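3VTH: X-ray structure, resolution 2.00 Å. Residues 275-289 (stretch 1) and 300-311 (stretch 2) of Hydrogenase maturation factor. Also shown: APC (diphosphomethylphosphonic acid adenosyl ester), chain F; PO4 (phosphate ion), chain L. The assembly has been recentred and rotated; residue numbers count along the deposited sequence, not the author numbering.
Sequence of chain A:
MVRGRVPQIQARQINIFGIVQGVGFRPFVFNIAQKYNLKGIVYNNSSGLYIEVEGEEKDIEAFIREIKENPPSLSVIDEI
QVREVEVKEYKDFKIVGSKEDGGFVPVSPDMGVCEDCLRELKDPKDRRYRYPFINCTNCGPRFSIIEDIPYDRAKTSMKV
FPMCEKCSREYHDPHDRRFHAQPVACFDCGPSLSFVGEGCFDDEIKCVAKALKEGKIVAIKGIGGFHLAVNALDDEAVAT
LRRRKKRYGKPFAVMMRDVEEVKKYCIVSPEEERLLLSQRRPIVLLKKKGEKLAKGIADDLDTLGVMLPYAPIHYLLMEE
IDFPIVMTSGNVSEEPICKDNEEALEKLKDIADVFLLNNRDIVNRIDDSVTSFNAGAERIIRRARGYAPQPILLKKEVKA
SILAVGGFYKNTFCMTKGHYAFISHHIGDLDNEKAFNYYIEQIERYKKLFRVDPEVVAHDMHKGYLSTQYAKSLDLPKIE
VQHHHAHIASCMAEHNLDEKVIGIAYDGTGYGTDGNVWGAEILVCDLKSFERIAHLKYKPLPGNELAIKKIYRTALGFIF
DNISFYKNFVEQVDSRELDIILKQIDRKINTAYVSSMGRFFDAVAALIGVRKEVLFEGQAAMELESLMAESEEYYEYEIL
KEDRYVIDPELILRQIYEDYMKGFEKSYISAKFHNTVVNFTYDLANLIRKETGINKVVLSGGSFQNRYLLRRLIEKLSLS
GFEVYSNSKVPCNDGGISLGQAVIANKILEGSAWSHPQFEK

Stretch 1 275-289: LLLSQRRPIVLLKKK
Stretch 2 (300-311) DLDTLGVMLPYA

Most unusual is Arg281, left-handed (phi/psi 44/69) at the end of the type I turn Ser278 to Arg281, closing one end of the pairing. Its CB points toward stretch 2, and chi1 and chi2 (both m) fold the guanidinium back: NH1 donates to Pro309 O (2.8 Å), NH2 to Leu277 O (3.0 Å) and NE to Ser278 O (3.0 Å). Leu308 CD1 lies over one guanidinium face.

Strands 283-287 and 303-307 run antiparallel (147°), Leu285 facing Gly305. Two reciprocal pairs fix the register: Val284 N to Val306 O 2.7 Å and Val306 N to Val284 O 2.9 Å; Leu286 N to Leu304 O 2.8 Å and Leu304 N to Leu286 O 2.7 Å. Lys288 N continues the ladder to Asp302 O (2.8 Å).

Val284 (t), Leu286 (m,t), Leu304 and Val306 (t) share one buried face, where Leu286 CD1 meets Val306 CB at 4.1 Å. On the other, Gly305 suits its place: an ideal CB would sit 3.0 Å from Ile283 CG2. There Leu285 CD1 reaches APC C2 (3.6 Å), and APC N6 donates to Thr303 OG1 (3.2 Å).

Leu308 (m,t) packs CD1 against Leu276 CB (4.0 Å); nearby, one water links Leu276 O, Pro282 O and Leu308 N. At the far end Lys287 NZ salt-bridges Asp302 OD2 (2.8 Å), while extended Lys288 sends NZ to Leu301 O (2.8 Å).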

ATOM      1  N   LEU A 275       7.835  -5.279 -11.261  1.00 27.20           N
ATOM      2  CA  LEU A 275       7.452  -4.820  -9.918  1.00 26.20           C
ATOM      3  C   LEU A 275       8.517  -5.167  -8.868  1.00 25.65           C
ATOM      4  O   LEU A 275       8.836  -4.344  -8.001  1.00 24.16           O
ATOM      5  CB  LEU A 275       6.085  -5.384  -9.501  1.00 25.53           C
ATOM      6  CG  LEU A 275       4.866  -4.928 -10.323  1.00 27.43           C
ATOM      7  CD1 LEU A 275       3.591  -5.588  -9.777  1.00 27.23           C
ATOM      8  CD2 LEU A 275       4.718  -3.399 -10.299  1.00 28.36           C
ATOM      9  N   LEU A 276       9.057  -6.385  -8.959  1.00 25.71           N
ATOM     10  CA  LEU A 276      10.118  -6.853  -8.042  1.00 25.92           C
ATOM     11  C   LEU A 276      11.383  -6.010  -8.118  1.00 25.98           C
ATOM     12  O   LEU A 276      11.967  -5.640  -7.087  1.00 26.25           O
ATOM     13  CB  LEU A 276      10.486  -8.302  -8.350  1.00 25.95           C
ATOM     14  CG  LEU A 276       9.563  -9.398  -7.811  1.00 27.28           C
ATOM     15  CD1 LEU A 276       9.847 -10.732  -8.530  1.00 29.03           C
ATOM     16  CD2 LEU A 276       9.750  -9.520  -6.311  1.00 25.06           C
ATOM     17  N   LEU A 277      11.788  -5.711  -9.348  1.00 26.90           N
ATOM     18  CA  LEU A 277      13.033  -4.998  -9.627  1.00 27.77           C
ATOM     19  C   LEU A 277      12.933  -3.480  -9.473  1.00 27.72           C
ATOM     20  O   LEU A 277      13.951  -2.813  -9.373  1.00 27.53           O
ATOM     21  CB  LEU A 277      13.547  -5.334 -11.036  1.00 28.91           C
ATOM     22  CG  LEU A 277      14.134  -6.748 -11.239  1.00 30.69           C
ATOM     23  CD1 LEU A 277      14.237  -7.055 -12.727  1.00 34.17           C
ATOM     24  CD2 LEU A 277      15.514  -6.928 -10.573  1.00 31.16           C
ATOM     25  N   SER A 278      11.715  -2.935  -9.461  1.00 27.37           N
ATOM     26  CA  SER A 278      11.536  -1.485  -9.261  1.00 27.07           C
ATOM     27  C   SER A 278      12.339  -0.998  -8.062  1.00 26.75           C
ATOM     28  O   SER A 278      12.432  -1.703  -7.062  1.00 26.27           O
ATOM     29  CB  SER A 278      10.061  -1.172  -9.006  1.00 27.18           C
ATOM     30  OG  SER A 278       9.863   0.224  -8.776  1.00 27.91           O
ATOM     31  N   GLN A 279      12.894   0.214  -8.135  1.00 25.91           N
ATOM     32  CA  GLN A 279      13.492   0.809  -6.932  1.00 25.97           C
ATOM     33  C   GLN A 279      12.475   0.990  -5.801  1.00 24.38           C
ATOM     34  O   GLN A 279      12.850   1.147  -4.643  1.00 24.30           O
ATOM     35  CB  GLN A 279      14.160   2.149  -7.240  1.00 26.88           C
ATOM     36  CG  GLN A 279      15.560   2.047  -7.833  1.00 28.04           C
ATOM     37  CD  GLN A 279      16.140   3.426  -8.050  1.00 28.19           C
ATOM     38  OE1 GLN A 279      15.810   4.090  -9.029  1.00 29.63           O
ATOM     39  NE2 GLN A 279      16.968   3.882  -7.116  1.00 23.87           N
ATOM     40  N   ARG A 280      11.184   0.955  -6.113  1.00 24.47           N
ATOM     41  CA  ARG A 280      10.197   1.019  -5.026  1.00 23.38           C
ATOM     42  C   ARG A 280      10.359  -0.212  -4.106  1.00 23.73           C
ATOM     43  O   ARG A 280      10.047  -0.149  -2.912  1.00 23.99           O
ATOM     44  CB  ARG A 280       8.777   1.160  -5.579  1.00 23.09           C
ATOM     45  CG  ARG A 280       8.551   2.401  -6.475  1.00 24.08           C
ATOM     46  CD  ARG A 280       7.064   2.512  -6.878  1.00 22.13           C
ATOM     47  NE  ARG A 280       6.798   3.603  -7.826  1.00 25.00           N
ATOM     48  CZ  ARG A 280       6.533   4.863  -7.481  1.00 25.87           C
ATOM     49  NH1 ARG A 280       6.509   5.209  -6.192  1.00 23.64           N
ATOM     50  NH2 ARG A 280       6.287   5.782  -8.427  1.00 26.21           N
ATOM     51  N   ARG A 281      10.856  -1.317  -4.676  1.00 23.79           N
ATOM     52  CA  ARG A 281      11.113  -2.572  -3.949  1.00 23.29           C
ATOM     53  C   ARG A 281       9.993  -2.975  -2.989  1.00 22.92           C
ATOM     54  O   ARG A 281      10.198  -2.949  -1.771  1.00 22.64           O
ATOM     55  CB  ARG A 281      12.465  -2.492  -3.193  1.00 23.95           C
ATOM     56  CG  ARG A 281      13.702  -2.401  -4.110  1.00 24.72           C
ATOM     57  CD  ARG A 281      13.957  -3.723  -4.810  1.00 25.90           C
ATOM     58  NE  ARG A 281      14.574  -3.595  -6.143  1.00 27.92           N
ATOM     59  CZ  ARG A 281      15.680  -4.223  -6.540  1.00 30.10           C
ATOM     60  NH1 ARG A 281      16.345  -5.023  -5.710  1.00 28.69           N
ATOM     61  NH2 ARG A 281      16.122  -4.063  -7.785  1.00 30.39           N
ATOM     62  N   PRO A 282       8.814  -3.360  -3.526  1.00 22.82           N
ATOM     63  CA  PRO A 282       7.792  -3.917  -2.657  1.00 22.77           C
ATOM     64  C   PRO A 282       7.936  -5.432  -2.500  1.00 23.05           C
ATOM     65  O   PRO A 282       8.683  -6.085  -3.257  1.00 23.59           O
ATOM     66  CB  PRO A 282       6.508  -3.658  -3.443  1.00 22.77           C
ATOM     67  CG  PRO A 282       6.929  -3.868  -4.855  1.00 22.85           C
ATOM     68  CD  PRO A 282       8.315  -3.223  -4.912  1.00 23.31           C
ATOM     69  N   ILE A 283       7.198  -5.972  -1.532  1.00 22.81           N
ATOM     70  CA  ILE A 283       6.834  -7.397  -1.506  1.00 22.05           C
ATOM     71  C   ILE A 283       5.851  -7.607  -2.678  1.00 22.98           C
ATOM     72  O   ILE A 283       4.931  -6.826  -2.843  1.00 22.45           O
ATOM     73  CB  ILE A 283       6.110  -7.721  -0.180  1.00 22.31           C
ATOM     74  CG1 ILE A 283       7.075  -7.561   1.018  1.00 20.80           C
ATOM     75  CG2 ILE A 283       5.459  -9.131  -0.225  1.00 20.15           C
ATOM     76  CD1 ILE A 283       6.368  -7.315   2.351  1.00 20.54           C
ATOM     77  N   VAL A 284       6.078  -8.631  -3.511  1.00 22.81           N
ATOM     78  CA  VAL A 284       5.163  -8.911  -4.609  1.00 23.33           C
ATOM     79  C   VAL A 284       4.565 -10.292  -4.364  1.00 23.58           C
ATOM     80  O   VAL A 284       5.298 -11.239  -4.096  1.00 23.36           O
ATOM     81  CB  VAL A 284       5.887  -8.895  -5.988  1.00 23.92           C
ATOM     82  CG1 VAL A 284       4.911  -9.196  -7.148  1.00 24.30           C
ATOM     83  CG2 VAL A 284       6.622  -7.562  -6.222  1.00 24.22           C
ATOM     84  N   LEU A 285       3.242 -10.398  -4.483  1.00 23.87           N
ATOM     85  CA  LEU A 285       2.566 -11.682  -4.316  1.00 25.10           C
ATOM     86  C   LEU A 285       2.655 -12.477  -5.606  1.00 25.94           C
ATOM     87  O   LEU A 285       2.201 -12.028  -6.663  1.00 26.35           O
ATOM     88  CB  LEU A 285       1.100 -11.503  -3.887  1.00 24.46           C
ATOM     89  CG  LEU A 285       0.899 -10.654  -2.621  1.00 24.65           C
ATOM     90  CD1 LEU A 285      -0.564 -10.604  -2.278  1.00 25.72           C
ATOM     91  CD2 LEU A 285       1.729 -11.176  -1.421  1.00 24.75           C
ATOM     92  N   LEU A 286       3.214 -13.678  -5.492  1.00 26.90           N
ATOM     93  CA  LEU A 286       3.540 -14.514  -6.647  1.00 27.82           C
ATOM     94  C   LEU A 286       2.999 -15.916  -6.451  1.00 29.09           C
ATOM     95  O   LEU A 286       3.037 -16.426  -5.337  1.00 29.07           O
ATOM     96  CB  LEU A 286       5.070 -14.592  -6.810  1.00 27.50           C
ATOM     97  CG  LEU A 286       5.824 -13.282  -7.066  1.00 27.94           C
ATOM     98  CD1 LEU A 286       7.318 -13.542  -6.974  1.00 28.22           C
ATOM     99  CD2 LEU A 286       5.468 -12.669  -8.430  1.00 26.78           C
ATOM    100  N   LYS A 287       2.510 -16.541  -7.527  1.00 29.89           N
ATOM    101  CA  LYS A 287       2.046 -17.928  -7.460  1.00 31.86           C
ATOM    102  C   LYS A 287       3.216 -18.875  -7.245  1.00 32.09           C
ATOM    103  O   LYS A 287       4.250 -18.764  -7.926  1.00 32.23           O
ATOM    104  CB  LYS A 287       1.277 -18.319  -8.731  1.00 33.29           C
ATOM    105  CG  LYS A 287      -0.074 -17.591  -8.903  1.00 36.56           C
ATOM    106  CD  LYS A 287      -1.194 -18.183  -8.007  1.00 40.18           C
ATOM    107  CE  LYS A 287      -2.526 -17.453  -8.236  1.00 43.07           C
ATOM    108  NZ  LYS A 287      -3.661 -18.031  -7.447  1.00 45.52           N
ATOM    109  N   LYS A 288       3.043 -19.810  -6.311  1.00 32.57           N
ATOM    110  CA  LYS A 288       4.069 -20.806  -5.967  1.00 33.53           C
ATOM    111  C   LYS A 288       4.252 -21.801  -7.108  1.00 34.93           C
ATOM    112  O   LYS A 288       3.271 -22.262  -7.692  1.00 35.47           O
ATOM    113  CB  LYS A 288       3.658 -21.594  -4.720  1.00 34.05           C
ATOM    114  CG  LYS A 288       3.658 -20.818  -3.402  1.00 33.91           C
ATOM    115  CD  LYS A 288       3.032 -21.725  -2.320  1.00 34.64           C
ATOM    116  CE  LYS A 288       3.148 -21.119  -0.932  1.00 31.18           C
ATOM    117  NZ  LYS A 288       2.452 -21.977   0.039  1.00 32.91           N
ATOM    118  N   LYS A 289       5.501 -22.136  -7.417  1.00 35.78           N
ATOM    119  CA  LYS A 289       5.806 -23.232  -8.349  1.00 37.71           C
ATOM    120  C   LYS A 289       7.216 -23.739  -8.127  1.00 38.87           C
ATOM    121  O   LYS A 289       8.144 -22.944  -8.001  1.00 37.41           O
ATOM    122  CB  LYS A 289       5.641 -22.794  -9.813  1.00 37.96           C
ATOM    123  CG  LYS A 289       5.991 -23.895 -10.851  1.00 40.02           C
ATOM    124  CD  LYS A 289       5.801 -23.436 -12.310  1.00 41.50           C
ATOM    125  CE  LYS A 289       6.859 -22.399 -12.744  1.00 41.01           C
ATOM    126  NZ  LYS A 289       8.235 -22.955 -12.735  1.00 41.50           N
ATOM    127  N   ASP A 300      -1.087 -23.499   3.092  1.00 37.95           N
ATOM    128  CA  ASP A 300      -2.451 -23.539   2.568  1.00 38.88           C
ATOM    129  C   ASP A 300      -2.816 -22.338   1.699  1.00 36.93           C
ATOM    130  O   ASP A 300      -3.990 -22.109   1.413  1.00 36.76           O
ATOM    131  CB  ASP A 300      -3.472 -23.751   3.697  1.00 40.38           C
ATOM    132  CG  ASP A 300      -3.180 -24.998   4.525  1.00 44.52           C
ATOM    133  OD1 ASP A 300      -2.985 -26.087   3.947  1.00 48.16           O
ATOM    134  OD2 ASP A 300      -3.144 -24.885   5.765  1.00 49.27           O
ATOM    135  N   LEU A 301      -1.804 -21.576   1.292  1.00 35.49           N
ATOM    136  CA  LEU A 301      -1.960 -20.586   0.240  1.00 34.10           C
ATOM    137  C   LEU A 301      -1.184 -21.027  -1.002  1.00 34.86           C
ATOM    138  O   LEU A 301      -0.198 -21.776  -0.898  1.00 34.20           O
ATOM    139  CB  LEU A 301      -1.486 -19.206   0.714  1.00 32.28           C
ATOM    140  CG  LEU A 301      -2.181 -18.651   1.972  1.00 31.61           C
ATOM    141  CD1 LEU A 301      -1.565 -17.315   2.403  1.00 30.39           C
ATOM    142  CD2 LEU A 301      -3.674 -18.508   1.756  1.00 32.18           C
ATOM    143  N   ASP A 302      -1.624 -20.563  -2.175  1.00 34.49           N
ATOM    144  CA  ASP A 302      -0.931 -20.912  -3.411  1.00 35.32           C
ATOM    145  C   ASP A 302       0.009 -19.792  -3.879  1.00 33.76           C
ATOM    146  O   ASP A 302       0.552 -19.856  -4.982  1.00 33.65           O
ATOM    147  CB  ASP A 302      -1.915 -21.354  -4.513  1.00 36.04           C
ATOM    148  CG  ASP A 302      -2.760 -20.216  -5.066  1.00 37.35           C
ATOM    149  OD1 ASP A 302      -2.824 -19.112  -4.482  1.00 36.53           O
ATOM    150  OD2 ASP A 302      -3.402 -20.444  -6.115  1.00 42.84           O
ATOM    151  N   THR A 303       0.175 -18.775  -3.033  1.00 32.55           N
ATOM    152  CA  THR A 303       1.038 -17.627  -3.323  1.00 31.77           C
ATOM    153  C   THR A 303       2.102 -17.408  -2.238  1.00 31.13           C
ATOM    154  O   THR A 303       1.934 -17.832  -1.097  1.00 32.14           O
ATOM    155  CB  THR A 303       0.234 -16.322  -3.431  1.00 31.67           C
ATOM    156  OG1 THR A 303      -0.453 -16.098  -2.189  1.00 32.72           O
ATOM    157  CG2 THR A 303      -0.800 -16.380  -4.604  1.00 31.84           C
ATOM    158  N   LEU A 304       3.193 -16.747  -2.613  1.00 29.93           N
ATOM    159  CA  LEU A 304       4.237 -16.340  -1.695  1.00 29.93           C
ATOM    160  C   LEU A 304       4.434 -14.831  -1.865  1.00 28.26           C
ATOM    161  O   LEU A 304       4.370 -14.324  -2.987  1.00 28.03           O
ATOM    162  CB  LEU A 304       5.529 -17.071  -2.071  1.00 30.93           C
ATOM    163  CG  LEU A 304       6.468 -17.773  -1.088  1.00 35.12           C
ATOM    164  CD1 LEU A 304       5.754 -18.506   0.064  1.00 33.95           C
ATOM    165  CD2 LEU A 304       7.351 -18.770  -1.902  1.00 35.22           C
ATOM    166  N   GLY A 305       4.682 -14.124  -0.763  1.00 26.83           N
ATOM    167  CA  GLY A 305       5.027 -12.707  -0.821  1.00 25.38           C
ATOM    168  C   GLY A 305       6.537 -12.603  -0.847  1.00 25.50           C
ATOM    169  O   GLY A 305       7.200 -13.035   0.097  1.00 25.85           O
ATOM    170  N   VAL A 306       7.082 -12.058  -1.935  1.00 24.99           N
ATOM    171  CA  VAL A 306       8.538 -12.027  -2.119  1.00 25.88           C
ATOM    172  C   VAL A 306       9.036 -10.625  -2.409  1.00 25.39           C
ATOM    173  O   VAL A 306       8.425  -9.898  -3.172  1.00 25.47           O
ATOM    174  CB  VAL A 306       8.996 -12.986  -3.255  1.00 26.95           C
ATOM    175  CG1 VAL A 306      10.524 -13.041  -3.347  1.00 27.28           C
ATOM    176  CG2 VAL A 306       8.468 -14.391  -2.999  1.00 28.00           C
ATOM    177  N   MET A 307      10.155 -10.261  -1.791  1.00 25.87           N
ATOM    178  CA  MET A 307      10.837  -9.017  -2.086  1.00 25.89           C
ATOM    179  C   MET A 307      12.313  -9.277  -2.386  1.00 26.14           C
ATOM    180  O   MET A 307      12.894 -10.316  -1.999  1.00 25.79           O
ATOM    181  CB  MET A 307      10.712  -8.048  -0.900  1.00 25.82           C
ATOM    182  CG  MET A 307      11.537  -8.487   0.334  1.00 30.12           C
ATOM    183  SD  MET A 307      11.119  -7.610   1.860  1.00 39.57           S
ATOM    184  CE  MET A 307      10.720  -5.999   1.192  1.00 33.47           C
ATOM    185  N   LEU A 308      12.922  -8.317  -3.061  1.00 25.62           N
ATOM    186  CA  LEU A 308      14.351  -8.359  -3.337  1.00 26.43           C
ATOM    187  C   LEU A 308      15.046  -7.421  -2.349  1.00 26.22           C
ATOM    188  O   LEU A 308      14.373  -6.665  -1.660  1.00 25.28           O
ATOM    189  CB  LEU A 308      14.604  -7.930  -4.791  1.00 26.43           C
ATOM    190  CG  LEU A 308      14.003  -8.842  -5.870  1.00 28.89           C
ATOM    191  CD1 LEU A 308      14.320  -8.335  -7.282  1.00 29.30           C
ATOM    192  CD2 LEU A 308      14.493 -10.287  -5.712  1.00 28.26           C
ATOM    193  N   PRO A 309      16.389  -7.465  -2.270  1.00 26.90           N
ATOM    194  CA  PRO A 309      17.126  -6.541  -1.402  1.00 26.76           C
ATOM    195  C   PRO A 309      16.792  -5.082  -1.740  1.00 27.01           C
ATOM    196  O   PRO A 309      16.608  -4.756  -2.933  1.00 27.24           O
ATOM    197  CB  PRO A 309      18.587  -6.823  -1.765  1.00 27.57           C
ATOM    198  CG  PRO A 309      18.608  -8.245  -2.188  1.00 29.06           C
ATOM    199  CD  PRO A 309      17.292  -8.420  -2.945  1.00 28.49           C
ATOM    200  N   TYR A 310      16.698  -4.221  -0.723  1.00 26.05           N
ATOM    201  CA  TYR A 310      16.389  -2.808  -0.967  1.00 26.33           C
ATOM    202  C   TYR A 310      17.344  -1.813  -0.310  1.00 26.59           C
ATOM    203  O   TYR A 310      17.323  -0.616  -0.636  1.00 27.26           O
ATOM    204  CB  TYR A 310      14.918  -2.467  -0.638  1.00 25.26           C
ATOM    205  CG  TYR A 310      14.481  -2.665   0.797  1.00 24.98           C
ATOM    206  CD1 TYR A 310      13.895  -3.876   1.204  1.00 25.23           C
ATOM    207  CD2 TYR A 310      14.636  -1.642   1.752  1.00 24.94           C
ATOM    208  CE1 TYR A 310      13.483  -4.071   2.523  1.00 26.73           C
ATOM    209  CE2 TYR A 310      14.225  -1.825   3.088  1.00 24.92           C
ATOM    210  CZ  TYR A 310      13.639  -3.039   3.456  1.00 26.13           C
ATOM    211  OH  TYR A 310      13.230  -3.256   4.754  1.00 27.98           O
ATOM    212  N   ALA A 311      18.184  -2.299   0.597  1.00 26.18           N
ATOM    213  CA  ALA A 311      19.173  -1.449   1.245  1.00 26.52           C
ATOM    214  C   ALA A 311      20.537  -2.124   1.103  1.00 26.60           C
ATOM    215  O   ALA A 311      20.600  -3.342   0.898  1.00 27.29           O
ATOM    216  CB  ALA A 311      18.817  -1.229   2.705  1.00 25.70           C
TER
HETATM  217  PG  APC F 804       1.609  -7.720  12.611  1.00 34.95           P
HETATM  218  O1G APC F 804       2.975  -7.152  12.321  1.00 33.49           O
HETATM  219  O2G APC F 804       1.651  -9.202  12.892  1.00 35.90           O
HETATM  220  O3G APC F 804       0.817  -6.955  13.632  1.00 32.93           O
HETATM  221  PB  APC F 804       1.167  -7.530   9.768  1.00 35.10           P
HETATM  222  O1B APC F 804       1.806  -6.189   9.585  1.00 33.46           O
HETATM  223  O2B APC F 804      -0.072  -7.770   8.928  1.00 37.17           O
HETATM  224  O3B APC F 804       0.674  -7.605  11.298  1.00 34.11           O
HETATM  225  PA  APC F 804       3.886  -8.541   8.559  1.00 31.84           P
HETATM  226  O1A APC F 804       4.609  -9.858   8.405  1.00 30.81           O
HETATM  227  O2A APC F 804       4.699  -7.429   9.115  1.00 32.04           O
HETATM  228  C3A APC F 804       2.376  -8.876   9.546  1.00 33.51           C
HETATM  229  O5' APC F 804       3.364  -8.001   7.132  1.00 31.44           O
HETATM  230  C5' APC F 804       3.431  -8.752   5.923  1.00 32.54           C
HETATM  231  C4' APC F 804       2.113  -8.574   5.175  1.00 31.97           C
HETATM  232  O4' APC F 804       2.261  -9.236   3.913  1.00 32.31           O
HETATM  233  C3' APC F 804       0.966  -9.258   5.924  1.00 33.10           C
HETATM  234  O3' APC F 804      -0.237  -8.469   5.894  1.00 35.70           O
HETATM  235  C2' APC F 804       0.728 -10.523   5.126  1.00 32.89           C
HETATM  236  O2' APC F 804      -0.607 -11.040   5.287  1.00 32.50           O
HETATM  237  C1' APC F 804       1.142 -10.100   3.718  1.00 30.60           C
HETATM  238  N9  APC F 804       1.520 -11.320   3.014  1.00 30.91           N
HETATM  239  C8  APC F 804       2.663 -12.043   3.157  1.00 31.18           C
HETATM  240  N7  APC F 804       2.615 -13.143   2.364  1.00 31.40           N
HETATM  241  C5  APC F 804       1.431 -13.122   1.716  1.00 30.05           C
HETATM  242  C6  APC F 804       0.725 -13.978   0.737  1.00 30.82           C
HETATM  243  N6  APC F 804       1.294 -15.106   0.265  1.00 32.22           N
HETATM  244  N1  APC F 804      -0.504 -13.591   0.327  1.00 30.61           N
HETATM  245  C2  APC F 804      -1.090 -12.460   0.769  1.00 31.61           C
HETATM  246  N3  APC F 804      -0.528 -11.629   1.662  1.00 28.96           N
HETATM  247  C4  APC F 804       0.712 -11.915   2.151  1.00 29.83           C
HETATM  248  P   PO4 L 810       6.311   3.610 -11.540  1.00 61.33           P
HETATM  249  O1  PO4 L 810       7.296   3.090 -10.506  1.00 58.80           O
HETATM  250  O2  PO4 L 810       5.089   2.704 -11.568  1.00 60.60           O
HETATM  251  O3  PO4 L 810       5.843   5.009 -11.212  1.00 58.94           O
HETATM  252  O4  PO4 L 810       6.987   3.593 -12.895  1.00 60.54           O
HETATM  253  O   HOH W   1      11.280  -6.164  -4.288  1.00 19.00           O
HETATM  254  O   HOH W   2       0.760 -21.993  -6.983  1.00 33.06           O